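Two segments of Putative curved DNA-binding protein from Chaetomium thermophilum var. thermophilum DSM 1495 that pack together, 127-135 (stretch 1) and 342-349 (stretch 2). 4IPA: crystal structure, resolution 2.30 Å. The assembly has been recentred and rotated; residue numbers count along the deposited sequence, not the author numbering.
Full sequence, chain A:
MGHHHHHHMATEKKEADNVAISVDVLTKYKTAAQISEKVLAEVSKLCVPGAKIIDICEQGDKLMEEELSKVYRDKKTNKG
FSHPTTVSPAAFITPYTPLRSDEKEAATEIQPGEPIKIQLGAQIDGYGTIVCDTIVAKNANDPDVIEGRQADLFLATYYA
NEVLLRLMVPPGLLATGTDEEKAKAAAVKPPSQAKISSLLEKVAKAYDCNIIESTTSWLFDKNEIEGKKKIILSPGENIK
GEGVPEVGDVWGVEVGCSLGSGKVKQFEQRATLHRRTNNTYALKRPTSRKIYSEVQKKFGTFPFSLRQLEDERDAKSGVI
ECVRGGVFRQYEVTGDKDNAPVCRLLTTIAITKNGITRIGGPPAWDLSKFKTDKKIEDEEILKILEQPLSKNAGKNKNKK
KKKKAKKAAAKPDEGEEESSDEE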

# COMPACT_ATOMS: atom_id res chain seq x y z
N TYR A 127 -3.82 -11.20 -11.03
CA TYR A 127 -2.71 -10.25 -10.99
C TYR A 127 -3.20 -8.89 -10.50
O TYR A 127 -3.91 -8.16 -11.21
CB TYR A 127 -2.01 -10.17 -12.36
CG TYR A 127 -1.54 -11.54 -12.84
CD1 TYR A 127 -0.49 -12.19 -12.21
CD2 TYR A 127 -2.19 -12.20 -13.88
CE1 TYR A 127 -0.06 -13.44 -12.61
CE2 TYR A 127 -1.77 -13.47 -14.30
CZ TYR A 127 -0.71 -14.08 -13.66
OH TYR A 127 -0.29 -15.34 -14.05
N GLY A 128 -2.81 -8.56 -9.27
CA GLY A 128 -3.31 -7.37 -8.62
C GLY A 128 -2.32 -6.22 -8.51
O GLY A 128 -1.10 -6.43 -8.43
N THR A 129 -2.85 -5.00 -8.54
CA THR A 129 -2.06 -3.82 -8.27
C THR A 129 -2.71 -3.12 -7.09
O THR A 129 -3.91 -2.87 -7.11
CB THR A 129 -2.09 -2.83 -9.45
OG1 THR A 129 -3.45 -2.48 -9.72
CG2 THR A 129 -1.48 -3.47 -10.71
N ILE A 130 -1.93 -2.82 -6.07
CA ILE A 130 -2.42 -2.04 -4.94
C ILE A 130 -1.72 -0.68 -4.97
O ILE A 130 -0.52 -0.60 -5.24
CB ILE A 130 -2.17 -2.78 -3.59
CG1 ILE A 130 -2.82 -4.16 -3.63
CG2 ILE A 130 -2.72 -1.96 -2.42
CD1 ILE A 130 -2.61 -4.98 -2.35
N VAL A 131 -2.48 0.39 -4.74
CA VAL A 131 -1.92 1.74 -4.73
C VAL A 131 -2.32 2.45 -3.44
O VAL A 131 -3.40 2.20 -2.90
CB VAL A 131 -2.43 2.62 -5.93
CG1 VAL A 131 -2.01 2.03 -7.25
CG2 VAL A 131 -3.94 2.79 -5.89
N CYS A 132 -1.46 3.34 -2.96
CA CYS A 132 -1.78 4.19 -1.83
C CYS A 132 -1.15 5.56 -2.03
O CYS A 132 0.06 5.66 -2.23
CB CYS A 132 -1.29 3.60 -0.50
SG CYS A 132 -1.63 4.66 0.98
N ASP A 133 -1.99 6.59 -1.99
CA ASP A 133 -1.55 7.98 -2.00
C ASP A 133 -1.93 8.57 -0.64
O ASP A 133 -2.88 8.12 0.01
CB ASP A 133 -2.25 8.76 -3.14
CG ASP A 133 -1.58 10.12 -3.46
OD1 ASP A 133 -0.46 10.39 -2.96
OD2 ASP A 133 -2.18 10.92 -4.23
N THR A 134 -1.17 9.57 -0.19
CA THR A 134 -1.60 10.38 0.93
C THR A 134 -1.88 11.80 0.43
O THR A 134 -1.03 12.41 -0.22
CB THR A 134 -0.57 10.39 2.06
OG1 THR A 134 -0.39 9.06 2.55
CG2 THR A 134 -1.04 11.30 3.21
N ILE A 135 -3.07 12.31 0.72
CA ILE A 135 -3.42 13.66 0.32
C ILE A 135 -3.79 14.48 1.55
O ILE A 135 -4.05 13.93 2.63
CB ILE A 135 -4.62 13.66 -0.63
CG1 ILE A 135 -5.84 13.07 0.08
CG2 ILE A 135 -4.30 12.90 -1.93
CD1 ILE A 135 -7.11 13.37 -0.62
N VAL A 342 0.51 10.28 10.24
CA VAL A 342 1.37 9.43 9.44
C VAL A 342 1.10 9.65 7.96
O VAL A 342 0.03 10.12 7.57
CB VAL A 342 1.19 7.93 9.76
CG1 VAL A 342 1.40 7.69 11.25
CG2 VAL A 342 -0.18 7.44 9.29
N CYS A 343 2.10 9.33 7.15
CA CYS A 343 2.02 9.46 5.71
C CYS A 343 2.47 8.14 5.08
O CYS A 343 3.42 7.54 5.54
CB CYS A 343 2.91 10.63 5.28
SG CYS A 343 2.89 11.01 3.53
N ARG A 344 1.76 7.68 4.04
CA ARG A 344 2.09 6.39 3.40
C ARG A 344 1.99 6.45 1.88
O ARG A 344 1.13 7.14 1.31
CB ARG A 344 1.19 5.25 3.92
CG ARG A 344 1.22 5.04 5.44
CD ARG A 344 0.56 3.71 5.86
NE ARG A 344 -0.85 3.64 5.46
CZ ARG A 344 -1.31 2.92 4.45
NH1 ARG A 344 -0.49 2.15 3.72
NH2 ARG A 344 -2.60 2.94 4.17
N LEU A 345 2.89 5.75 1.22
CA LEU A 345 2.77 5.53 -0.21
C LEU A 345 2.92 4.05 -0.51
O LEU A 345 3.65 3.34 0.17
CB LEU A 345 3.85 6.31 -0.96
CG LEU A 345 3.76 7.83 -0.85
CD1 LEU A 345 5.12 8.46 -1.22
CD2 LEU A 345 2.64 8.36 -1.73
N LEU A 346 2.23 3.60 -1.55
CA LEU A 346 2.30 2.21 -1.95
C LEU A 346 2.23 2.21 -3.46
O LEU A 346 1.31 2.75 -4.08
CB LEU A 346 1.16 1.39 -1.32
CG LEU A 346 1.43 -0.12 -1.12
CD1 LEU A 346 0.41 -0.82 -0.18
CD2 LEU A 346 1.52 -0.84 -2.46
N THR A 347 3.25 1.61 -4.06
CA THR A 347 3.39 1.55 -5.50
C THR A 347 3.54 0.09 -5.89
O THR A 347 4.32 -0.64 -5.29
CB THR A 347 4.65 2.33 -5.94
OG1 THR A 347 4.61 3.67 -5.42
CG2 THR A 347 4.75 2.38 -7.47
N THR A 348 2.82 -0.34 -6.91
CA THR A 348 3.05 -1.67 -7.48
C THR A 348 4.03 -1.56 -8.64
O THR A 348 3.76 -0.87 -9.61
CB THR A 348 1.74 -2.31 -7.94
OG1 THR A 348 0.91 -2.56 -6.80
CG2 THR A 348 2.02 -3.65 -8.68
N ILE A 349 5.18 -2.22 -8.53
CA ILE A 349 6.22 -2.12 -9.56
C ILE A 349 6.49 -3.43 -10.30
O ILE A 349 6.19 -4.52 -9.80
CB ILE A 349 7.58 -1.69 -8.99
CG1 ILE A 349 8.13 -2.79 -8.08
CG2 ILE A 349 7.48 -0.32 -8.30
CD1 ILE A 349 9.51 -2.51 -7.51

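The two strands run antiparallel, their N-to-C directions 151° apart, and meet in backbone register at a single bridge between Cys132 and Leu346. There the amides pair reciprocally: Cys132 N donates to Leu346 O (3.0 Å) and Leu346 N to Cys132 O (3.1 Å). The same two carbonyls also receive CA-H...O contacts, from Val131 CA to Leu346 O and from Leu345 CA to Cys132 O, each 3.4 Å.

At the bridge both side chains point toward the opposing strand, so that Cys132 CB lies 3.4 Å from Leu346 CB. Each has chi1 in the t well, at 178° for Cys132 and -154° for Leu346. The thiol is thereby carried toward Arg344, with Cys132 SG 3.8 Å from Arg344 NH2 and over one face of the guanidinium. The extended Leu346 side chain (t, t) reaches instead toward Ile130, where its CD1 packs 4.0 Å from Ile130 CG2.

Beyond the bridge in each direction, the backbones no longer pair directly, and a threonine hydroxyl spans the gap. Thr134 OG1 donates to Arg344 O at 2.7 Å, and Thr348 OG1 donates to Ile130 O at 2.9 Å. Both threonines point toward the partner strand and adopt the m rotamer (chi1 -62° and -66°), which places the hydroxyl beside the opposing main chain. Each oxygen also lies close to the amide of the residue whose carbonyl it engages: Thr134 OG1 is 3.0 Å from Arg344 N, and Thr348 OG1 is 2.9 Å from Ile130 N.

Leu345 and Asp133 start away from the interface, but their side-chain ends come nearer, bringing Leu345 CD2 within 3.9 Å of Asp133 OD1. That carboxylate oxygen is hydrogen-bonded elsewhere in the structure. Cys343, also t, leaves its SG 3.8 Å from Thr134 CB.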